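Local structure of putative fructosamine-3-kinase (Thermobifida fusca YX, 3F7W) at residues Q148-Y153 with P262-V267; Y153-A158 with L170-L175; G216-A221 with P256-H261. The protein probably acts as a kinase of the fructosamine kinase family, whose fold belongs to the protein-kinase-like group, although its substrate is not established. All blocks are in the same frame, centred on the assembly; numbering follows the deposited sequence. Where two conformers were deposited one is given.

Contact 1: residues Q148-Y153 with P262-V267; sequences QRILPY and PLLVHV
The phenol ring of Tyr153 takes a methyl group of Val265 squarely over one face: CG2 of Val265 stands 3.9 Å from the ring centroid and only 8° off the ring normal, a CH-pi contact over its centre. In-plane at its edge sits the backbone carbonyl carbon of Arg149, one turn back on the same helix, and the ring of His261 also meets it. Tyr153 and Val265 run side by side, pointing the same way; chi1 of -53° puts CG of Tyr153 anti to the carbonyl carbon and the ring beside Val265. Closer to the backbone, CB of Tyr153 rests 3.7 Å from CB of Leu264. Leu264 then crosses Ile150 at about a right angle, its CD1 meeting CG2 of Ile150 at 3.7 Å. The axes of the two short helical segments approach to 9.1 Å at 27°, near enough for branched aliphatic residues to fill the interface. Tyrosine suits its place because its apolar ring packs here while OH reaches the carbonyl oxygen of Pro132. Between these segments the chemistry is wholly apolar, implying that the contact rests on shape and packing; just outside it, Arg149 O and His261 ND1 hydrogen-bond and also join the helices.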
loop_
_atom_site.group_PDB
_atom_site.type_symbol
_atom_site.label_atom_id
_atom_site.label_comp_id
_atom_site.label_asym_id
_atom_site.label_seq_id
_atom_site.Cartn_x
_atom_site.Cartn_y
_atom_site.Cartn_z
ATOM N N GLN A 148 -16.089 2.864 -1.466
ATOM C CA GLN A 148 -15.124 2.216 -0.551
ATOM C C GLN A 148 -13.729 2.852 -0.473
ATOM O O GLN A 148 -12.980 2.563 0.472
ATOM C CB GLN A 148 -15.016 0.719 -0.902
ATOM C CG GLN A 148 -16.369 0.039 -0.667
ATOM C CD GLN A 148 -16.454 -1.422 -1.084
ATOM O OE1 GLN A 148 -17.523 -1.844 -1.505
ATOM N NE2 GLN A 148 -15.352 -2.209 -0.937
ATOM N N ARG A 149 -13.367 3.696 -1.444
ATOM C CA ARG A 149 -12.055 4.340 -1.443
ATOM C C ARG A 149 -12.078 5.869 -1.310
ATOM O O ARG A 149 -11.072 6.464 -0.895
ATOM C CB ARG A 149 -11.230 3.896 -2.661
ATOM C CG ARG A 149 -10.842 2.371 -2.653
ATOM C CD ARG A 149 -9.845 2.058 -1.550
ATOM N NE ARG A 149 -9.530 0.650 -1.413
ATOM C CZ ARG A 149 -10.254 -0.230 -0.716
ATOM N NH1 ARG A 149 -11.379 0.135 -0.110
ATOM N NH2 ARG A 149 -9.853 -1.490 -0.628
ATOM N N ILE A 150 -13.211 6.499 -1.644
ATOM C CA ILE A 150 -13.319 7.961 -1.603
ATOM C C ILE A 150 -14.253 8.434 -0.496
ATOM O O ILE A 150 -13.825 9.175 0.396
ATOM C CB ILE A 150 -13.768 8.558 -2.968
ATOM C CG1 ILE A 150 -12.756 8.213 -4.073
ATOM C CG2 ILE A 150 -13.935 10.116 -2.858
ATOM C CD1 ILE A 150 -11.342 8.734 -3.811
ATOM N N LEU A 151 -15.521 8.033 -0.562
ATOM C CA LEU A 151 -16.541 8.642 0.303
ATOM C C LEU A 151 -16.228 8.504 1.805
ATOM O O LEU A 151 -16.373 9.471 2.559
ATOM C CB LEU A 151 -17.943 8.112 -0.032
ATOM C CG LEU A 151 -18.580 8.692 -1.303
ATOM C CD1 LEU A 151 -19.913 7.997 -1.712
ATOM C CD2 LEU A 151 -18.817 10.187 -1.127
ATOM N N PRO A 152 -15.824 7.309 2.256
ATOM C CA PRO A 152 -15.568 7.185 3.695
ATOM C C PRO A 152 -14.532 8.190 4.249
ATOM O O PRO A 152 -14.753 8.764 5.323
ATOM C CB PRO A 152 -15.149 5.708 3.857
ATOM C CG PRO A 152 -15.717 5.021 2.684
ATOM C CD PRO A 152 -15.649 6.028 1.558
ATOM N N TYR A 153 -13.458 8.448 3.502
ATOM C CA TYR A 153 -12.381 9.347 3.953
ATOM C C TYR A 153 -12.779 10.808 3.742
ATOM O O TYR A 153 -12.398 11.670 4.514
ATOM C CB TYR A 153 -11.062 9.021 3.217
ATOM C CG TYR A 153 -10.768 7.546 3.364
ATOM C CD1 TYR A 153 -10.386 7.035 4.604
ATOM C CD2 TYR A 153 -10.982 6.654 2.326
ATOM C CE1 TYR A 153 -10.175 5.670 4.790
ATOM C CE2 TYR A 153 -10.766 5.269 2.495
ATOM C CZ TYR A 153 -10.379 4.799 3.747
ATOM O OH TYR A 153 -10.195 3.464 3.984
ATOM N N PRO A 262 -5.499 8.143 -1.877
ATOM C CA PRO A 262 -4.406 8.382 -0.920
ATOM C C PRO A 262 -4.404 9.769 -0.367
ATOM O O PRO A 262 -4.072 9.943 0.806
ATOM C CB PRO A 262 -3.130 8.133 -1.746
ATOM C CG PRO A 262 -3.551 8.163 -3.153
ATOM C CD PRO A 262 -4.974 7.677 -3.165
ATOM N N LEU A 263 -4.759 10.773 -1.179
ATOM C CA LEU A 263 -4.757 12.137 -0.662
ATOM C C LEU A 263 -5.799 12.385 0.444
ATOM O O LEU A 263 -5.523 13.107 1.431
ATOM C CB LEU A 263 -4.890 13.178 -1.794
ATOM C CG LEU A 263 -3.584 13.336 -2.599
ATOM C CD1 LEU A 263 -3.860 14.108 -3.909
ATOM C CD2 LEU A 263 -2.422 13.999 -1.744
ATOM N N LEU A 264 -6.982 11.805 0.283
ATOM C CA LEU A 264 -8.001 11.860 1.329
ATOM C C LEU A 264 -7.584 11.131 2.615
ATOM O O LEU A 264 -7.851 11.611 3.723
ATOM C CB LEU A 264 -9.327 11.307 0.815
ATOM C CG LEU A 264 -10.046 12.245 -0.162
ATOM C CD1 LEU A 264 -11.104 11.446 -0.940
ATOM C CD2 LEU A 264 -10.693 13.459 0.568
ATOM N N VAL A 265 -6.919 9.996 2.463
ATOM C CA VAL A 265 -6.360 9.304 3.622
ATOM C C VAL A 265 -5.340 10.193 4.330
ATOM O O VAL A 265 -5.342 10.272 5.550
ATOM C CB VAL A 265 -5.754 7.938 3.227
ATOM C CG1 VAL A 265 -5.000 7.294 4.426
ATOM C CG2 VAL A 265 -6.870 7.023 2.746
ATOM N N HIS A 266 -4.498 10.890 3.571
ATOM C CA HIS A 266 -3.460 11.739 4.182
ATOM C C HIS A 266 -4.087 12.904 4.959
ATOM O O HIS A 266 -3.652 13.243 6.072
ATOM C CB HIS A 266 -2.455 12.217 3.142
ATOM C CG HIS A 266 -1.802 11.094 2.405
ATOM N ND1 HIS A 266 -1.562 9.863 2.991
ATOM C CD2 HIS A 266 -1.363 10.996 1.126
ATOM C CE1 HIS A 266 -1.029 9.051 2.096
ATOM N NE2 HIS A 266 -0.874 9.718 0.964
ATOM N N VAL A 267 -5.125 13.496 4.380
ATOM C CA VAL A 267 -5.821 14.594 5.036
ATOM C C VAL A 267 -6.452 14.052 6.321
ATOM O O VAL A 267 -6.368 14.684 7.377
ATOM C CB VAL A 267 -6.852 15.267 4.119
ATOM C CG1 VAL A 267 -7.703 16.298 4.927
ATOM C CG2 VAL A 267 -6.129 16.009 3.003
#

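Contact 2: residues Y153-A158 with L170-L175; sequences YLRRAA and LVEKVL
One carboxylate oxygen, OE2 of Glu172, is gripped by both terminal nitrogens of Arg155 in an end-on salt bridge, made by one of two modelled conformers of the arginine and so not certain to be constant. The shorter bond, from NH2 of Arg155 to OE2 of Glu172, is 2.8 Å long with an N-H...O angle of 154°, and it arrives nearly along the C-O axis. NH1 of Arg155 makes the longer and more bent one, 3.2 Å to the same OE2 of Glu172, coming from above the carboxylate plane. The oxygen lies close to the guanidinium plane, yet the two flat groups are turned 79° apart, a forked grip on a single atom. Arg155 bends at its second torsion to bring its end across to Glu172, whose chain is extended beyond CG. Long, flexible residues suit this solvent-facing border, where the segment axes are still 11.9 Å apart. Beneath the bridge Leu154 and Val171 reach toward each other tip to tip, CD2 of Leu154 lying 3.8 Å from CG1 of Val171. Leucine spans the gap and the beta-branched valine offers two methyls to its forked end; Leu264 and Val168 also pack on Leu154. With the segments 172° apart in direction, the arrangement is that of an antiparallel helical hairpin, 141-159 with 165-176, apolar inside and, in this conformer, bridged by charge at its outer border.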
loop_
_atom_site.group_PDB
_atom_site.type_symbol
_atom_site.label_atom_id
_atom_site.label_comp_id
_atom_site.label_asym_id
_atom_site.label_seq_id
_atom_site.Cartn_x
_atom_site.Cartn_y
_atom_site.Cartn_z
ATOM N N TYR A 153 -13.458 8.448 3.502
ATOM C CA TYR A 153 -12.381 9.347 3.953
ATOM C C TYR A 153 -12.779 10.808 3.742
ATOM O O TYR A 153 -12.398 11.670 4.514
ATOM C CB TYR A 153 -11.062 9.021 3.217
ATOM C CG TYR A 153 -10.768 7.546 3.364
ATOM C CD1 TYR A 153 -10.386 7.035 4.604
ATOM C CD2 TYR A 153 -10.982 6.654 2.326
ATOM C CE1 TYR A 153 -10.175 5.670 4.790
ATOM C CE2 TYR A 153 -10.766 5.269 2.495
ATOM C CZ TYR A 153 -10.379 4.799 3.747
ATOM O OH TYR A 153 -10.195 3.464 3.984
ATOM N N LEU A 154 -13.530 11.072 2.682
ATOM C CA LEU A 154 -14.100 12.411 2.459
ATOM C C LEU A 154 -15.000 12.842 3.629
ATOM O O LEU A 154 -14.858 13.953 4.167
ATOM C CB LEU A 154 -14.870 12.451 1.139
ATOM C CG LEU A 154 -15.465 13.804 0.707
ATOM C CD1 LEU A 154 -14.309 14.790 0.410
ATOM C CD2 LEU A 154 -16.348 13.602 -0.542
ATOM N N ARG A 155 -15.913 11.958 4.030
ATOM C CA ARG A 155 -16.814 12.242 5.142
ATOM C C ARG A 155 -16.049 12.399 6.448
ATOM O O ARG A 155 -16.342 13.291 7.239
ATOM C CB ARG A 155 -17.882 11.150 5.298
ATOM C CG ARG A 155 -18.750 10.913 4.058
ATOM C CD ARG A 155 -19.671 12.079 3.746
ATOM N NE ARG A 155 -20.373 11.860 2.478
ATOM C CZ ARG A 155 -20.405 12.704 1.450
ATOM N NH1 ARG A 155 -19.799 13.880 1.501
ATOM N NH2 ARG A 155 -21.086 12.369 0.359
ATOM N N ARG A 156 -15.055 11.546 6.666
ATOM C CA ARG A 156 -14.262 11.620 7.884
ATOM C C ARG A 156 -13.504 12.954 7.976
ATOM O O ARG A 156 -13.518 13.600 9.016
ATOM C CB ARG A 156 -13.279 10.453 7.955
ATOM C CG ARG A 156 -12.563 10.392 9.260
ATOM C CD ARG A 156 -11.550 9.279 9.286
ATOM N NE ARG A 156 -10.816 9.358 10.534
ATOM C CZ ARG A 156 -11.237 8.847 11.689
ATOM N NH1 ARG A 156 -12.394 8.206 11.768
ATOM N NH2 ARG A 156 -10.489 8.988 12.778
ATOM N N ALA A 157 -12.851 13.354 6.888
ATOM C CA ALA A 157 -12.087 14.597 6.854
ATOM C C ALA A 157 -13.021 15.816 7.027
ATOM O O ALA A 157 -12.699 16.781 7.735
ATOM C CB ALA A 157 -11.251 14.697 5.557
ATOM N N ALA A 158 -14.193 15.755 6.407
ATOM C CA ALA A 158 -15.181 16.828 6.541
ATOM C C ALA A 158 -15.643 16.931 8.005
ATOM O O ALA A 158 -15.717 18.024 8.567
ATOM C CB ALA A 158 -16.357 16.587 5.596
ATOM N N LEU A 170 -16.602 19.702 -4.414
ATOM C CA LEU A 170 -15.620 19.515 -5.488
ATOM C C LEU A 170 -15.306 18.036 -5.698
ATOM O O LEU A 170 -15.299 17.544 -6.835
ATOM C CB LEU A 170 -14.326 20.300 -5.198
ATOM C CG LEU A 170 -13.109 19.941 -6.060
ATOM C CD1 LEU A 170 -13.417 20.100 -7.572
ATOM C CD2 LEU A 170 -11.871 20.745 -5.644
ATOM N N VAL A 171 -15.057 17.302 -4.616
ATOM C CA VAL A 171 -14.774 15.872 -4.762
ATOM C C VAL A 171 -16.028 15.137 -5.258
ATOM O O VAL A 171 -15.936 14.192 -6.043
ATOM C CB VAL A 171 -14.205 15.233 -3.462
ATOM C CG1 VAL A 171 -14.059 13.691 -3.621
ATOM C CG2 VAL A 171 -12.870 15.873 -3.119
ATOM N N GLU A 172 -17.193 15.581 -4.821
ATOM C CA GLU A 172 -18.448 14.960 -5.267
ATOM C C GLU A 172 -18.709 15.160 -6.767
ATOM O O GLU A 172 -19.322 14.306 -7.394
ATOM C CB GLU A 172 -19.623 15.484 -4.440
ATOM C CG GLU A 172 -19.638 14.899 -3.047
ATOM C CD GLU A 172 -20.737 15.443 -2.160
ATOM O OE1 GLU A 172 -21.159 16.601 -2.349
ATOM O OE2 GLU A 172 -21.158 14.703 -1.243
ATOM N N LYS A 173 -18.247 16.282 -7.327
ATOM C CA LYS A 173 -18.273 16.501 -8.785
ATOM C C LYS A 173 -17.490 15.434 -9.544
ATOM O O LYS A 173 -17.945 14.934 -10.580
ATOM C CB LYS A 173 -17.713 17.880 -9.149
ATOM C CG LYS A 173 -18.681 18.993 -8.941
ATOM C CD LYS A 173 -18.111 20.345 -9.358
ATOM C CE LYS A 173 -19.229 21.383 -9.479
ATOM N NZ LYS A 173 -18.803 22.684 -8.923
ATOM N N VAL A 174 -16.316 15.062 -9.024
ATOM C CA VAL A 174 -15.525 14.033 -9.653
ATOM C C VAL A 174 -16.291 12.717 -9.642
ATOM O O VAL A 174 -16.353 12.030 -10.661
ATOM C CB VAL A 174 -14.153 13.849 -8.947
ATOM C CG1 VAL A 174 -13.363 12.699 -9.595
ATOM C CG2 VAL A 174 -13.355 15.156 -8.989
ATOM N N LEU A 175 -16.853 12.367 -8.484
ATOM C CA LEU A 175 -17.601 11.122 -8.331
ATOM C C LEU A 175 -18.800 11.075 -9.289
ATOM O O LEU A 175 -19.075 10.042 -9.912
ATOM C CB LEU A 175 -18.049 10.933 -6.870
ATOM C CG LEU A 175 -16.906 10.707 -5.869
ATOM C CD1 LEU A 175 -17.461 10.533 -4.460
ATOM C CD2 LEU A 175 -16.021 9.527 -6.299
#

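Contact 3: residues G216-A221 with P256-H261; sequences GGHREA and PLHQLH
The chain leaves an extended stretch at Gly217 and enters helix 219-229 just after His218, bringing the CA of Ala221 within 5.2 Å of the CA of His258 on helix 251-270. His258 fits between His218 and the first residues of helix 219-229. Its CE1 stands over one face of the His218 ring, 3.6 Å from CG of His218 and offset toward the rim, in an edge-to-face pair with the ring planes at 55°. A face of His258 in turn receives CB of Glu220, 3.8 Å from the ring centroid, as a CH-pi contact. His218 is the N-cap residue, and its ND1 accepts from the backbone N of Glu220 at 3.2 Å, with the donor near the ring plane; CG lies anti to N (chi1 -158°), turning the ring back over the helix start, and this bond should limit its rotation. Histidine suits that position by joining an in-plane acceptor to a ring face. The carboxylate of Glu220, through OE2, has its salt bridge with Arg254, a turn before His258. One water donates to the carbonyl oxygens of Ala221 and His258, at 2.8 Å from O of each; the small side chain of Ala221 is consistent with this close approach of the backbones. Replacing His258 with an alanine would probably take from His218 one of its aromatic partners and leave CB of Glu220 without the ring it packs on, opening a gap between the helices. Trp141 meets both histidine rings and enlarges the aromatic cluster. The arrangement is that of a side-chain-capped helix N terminus docked against a second helix, within the mainly helical part of this kinase-like fold.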
loop_
_atom_site.group_PDB
_atom_site.type_symbol
_atom_site.label_atom_id
_atom_site.label_comp_id
_atom_site.label_asym_id
_atom_site.label_seq_id
_atom_site.Cartn_x
_atom_site.Cartn_y
_atom_site.Cartn_z
ATOM N N GLY A 216 -7.634 -6.248 -4.294
ATOM C CA GLY A 216 -8.003 -6.138 -5.700
ATOM C C GLY A 216 -8.363 -4.701 -5.992
ATOM O O GLY A 216 -9.294 -4.158 -5.398
ATOM N N GLY A 217 -7.611 -4.084 -6.895
ATOM C CA GLY A 217 -7.725 -2.639 -7.157
ATOM C C GLY A 217 -7.365 -2.375 -8.597
ATOM O O GLY A 217 -7.027 -3.308 -9.342
ATOM N N HIS A 218 -7.437 -1.116 -9.001
ATOM C CA HIS A 218 -6.975 -0.739 -10.309
ATOM C C HIS A 218 -5.467 -0.632 -10.255
ATOM O O HIS A 218 -4.919 0.053 -9.401
ATOM C CB HIS A 218 -7.602 0.591 -10.738
ATOM C CG HIS A 218 -7.615 0.788 -12.211
ATOM N ND1 HIS A 218 -6.466 0.754 -12.980
ATOM C CD2 HIS A 218 -8.644 0.985 -13.068
ATOM C CE1 HIS A 218 -6.791 0.963 -14.246
ATOM N NE2 HIS A 218 -8.104 1.115 -14.325
ATOM N N ARG A 219 -4.789 -1.299 -11.179
ATOM C CA ARG A 219 -3.317 -1.272 -11.182
ATOM C C ARG A 219 -2.750 0.147 -11.323
ATOM O O ARG A 219 -1.679 0.422 -10.826
ATOM C CB ARG A 219 -2.756 -2.195 -12.254
ATOM C CG ARG A 219 -3.105 -1.854 -13.698
ATOM C CD ARG A 219 -3.139 -3.142 -14.563
ATOM N NE ARG A 219 -3.254 -2.876 -16.001
ATOM C CZ ARG A 219 -2.244 -2.871 -16.879
ATOM N NH1 ARG A 219 -0.996 -3.084 -16.513
ATOM N NH2 ARG A 219 -2.489 -2.617 -18.164
ATOM N N GLU A 220 -3.485 1.045 -11.994
ATOM C CA GLU A 220 -3.088 2.455 -12.088
ATOM C C GLU A 220 -2.923 3.119 -10.721
ATOM O O GLU A 220 -2.141 4.041 -10.598
ATOM C CB GLU A 220 -4.026 3.249 -13.000
ATOM C CG GLU A 220 -3.868 2.861 -14.512
ATOM C CD GLU A 220 -4.862 3.546 -15.450
ATOM O OE1 GLU A 220 -5.322 4.681 -15.166
ATOM O OE2 GLU A 220 -5.156 2.948 -16.496
ATOM N N ALA A 221 -3.630 2.625 -9.689
ATOM C CA ALA A 221 -3.511 3.152 -8.333
ATOM C C ALA A 221 -2.072 3.116 -7.855
ATOM O O ALA A 221 -1.548 4.111 -7.362
ATOM C CB ALA A 221 -4.432 2.378 -7.340
ATOM N N PRO A 256 -4.217 11.915 -11.671
ATOM C CA PRO A 256 -4.904 12.567 -10.531
ATOM C C PRO A 256 -6.113 11.814 -9.936
ATOM O O PRO A 256 -6.285 11.787 -8.694
ATOM C CB PRO A 256 -5.350 13.924 -11.109
ATOM C CG PRO A 256 -4.447 14.170 -12.257
ATOM C CD PRO A 256 -4.048 12.829 -12.811
ATOM N N LEU A 257 -6.951 11.240 -10.799
ATOM C CA LEU A 257 -8.127 10.486 -10.361
ATOM C C LEU A 257 -7.718 9.449 -9.348
ATOM O O LEU A 257 -8.314 9.335 -8.275
ATOM C CB LEU A 257 -8.817 9.814 -11.555
ATOM C CG LEU A 257 -10.005 8.892 -11.254
ATOM C CD1 LEU A 257 -11.153 9.660 -10.650
ATOM C CD2 LEU A 257 -10.425 8.148 -12.535
ATOM N N HIS A 258 -6.669 8.705 -9.692
ATOM C CA HIS A 258 -6.169 7.625 -8.840
ATOM C C HIS A 258 -5.417 8.061 -7.588
ATOM O O HIS A 258 -5.147 7.225 -6.720
ATOM C CB HIS A 258 -5.302 6.672 -9.649
ATOM C CG HIS A 258 -6.083 5.862 -10.629
ATOM N ND1 HIS A 258 -6.904 4.828 -10.241
ATOM C CD2 HIS A 258 -6.193 5.947 -11.976
ATOM C CE1 HIS A 258 -7.485 4.308 -11.303
ATOM N NE2 HIS A 258 -7.076 4.971 -12.370
ATOM N N GLN A 259 -5.074 9.348 -7.519
ATOM C CA GLN A 259 -4.420 9.934 -6.372
ATOM C C GLN A 259 -5.404 10.479 -5.335
ATOM O O GLN A 259 -5.002 10.848 -4.232
ATOM C CB GLN A 259 -3.471 11.056 -6.833
ATOM C CG GLN A 259 -2.267 10.517 -7.607
ATOM C CD GLN A 259 -1.341 11.573 -8.182
ATOM O OE1 GLN A 259 -1.743 12.719 -8.402
ATOM N NE2 GLN A 259 -0.106 11.172 -8.492
ATOM N N LEU A 260 -6.687 10.513 -5.666
ATOM C CA LEU A 260 -7.672 11.076 -4.746
ATOM C C LEU A 260 -7.812 10.255 -3.468
ATOM O O LEU A 260 -7.872 10.820 -2.375
ATOM C CB LEU A 260 -9.026 11.270 -5.441
ATOM C CG LEU A 260 -9.018 12.313 -6.574
ATOM C CD1 LEU A 260 -10.402 12.379 -7.243
ATOM C CD2 LEU A 260 -8.578 13.701 -6.101
ATOM N N HIS A 261 -7.812 8.929 -3.597
ATOM C CA HIS A 261 -7.931 8.062 -2.419
ATOM C C HIS A 261 -6.774 8.317 -1.437
ATOM O O HIS A 261 -7.026 8.658 -0.287
ATOM C CB HIS A 261 -8.005 6.573 -2.818
ATOM C CG HIS A 261 -7.727 5.643 -1.684
ATOM N ND1 HIS A 261 -8.573 5.530 -0.591
ATOM C CD2 HIS A 261 -6.689 4.801 -1.455
ATOM C CE1 HIS A 261 -8.058 4.653 0.261
ATOM N NE2 HIS A 261 -6.916 4.203 -0.237
HETATM O O HOH W 1 -2.823 6.044 -5.800
#

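How the contacts relate
After helix 3-13 and the five-stranded antiparallel sheet, the chain reaches helix 141-159, the source of a segment in contacts 1 and 2. Contact 2 closes first, a short hairpin loop onto helix 165-176. Contact 3 closes later, bringing the start of helix 219-229 to helix 251-270; it follows contact 2 in series. Contact 1, closed last, spans both, so the other two nest inside its loop. Contacts 1 and 2 meet where Leu264 packs on Leu154 and Ile150 on Val171. Contacts 1 and 3 join where O of Arg149 probably accepts a hydrogen bond from ND1 of His261. Together they join helices 141-159, 165-176, 219-229 and 251-270 in the helical part of the fold.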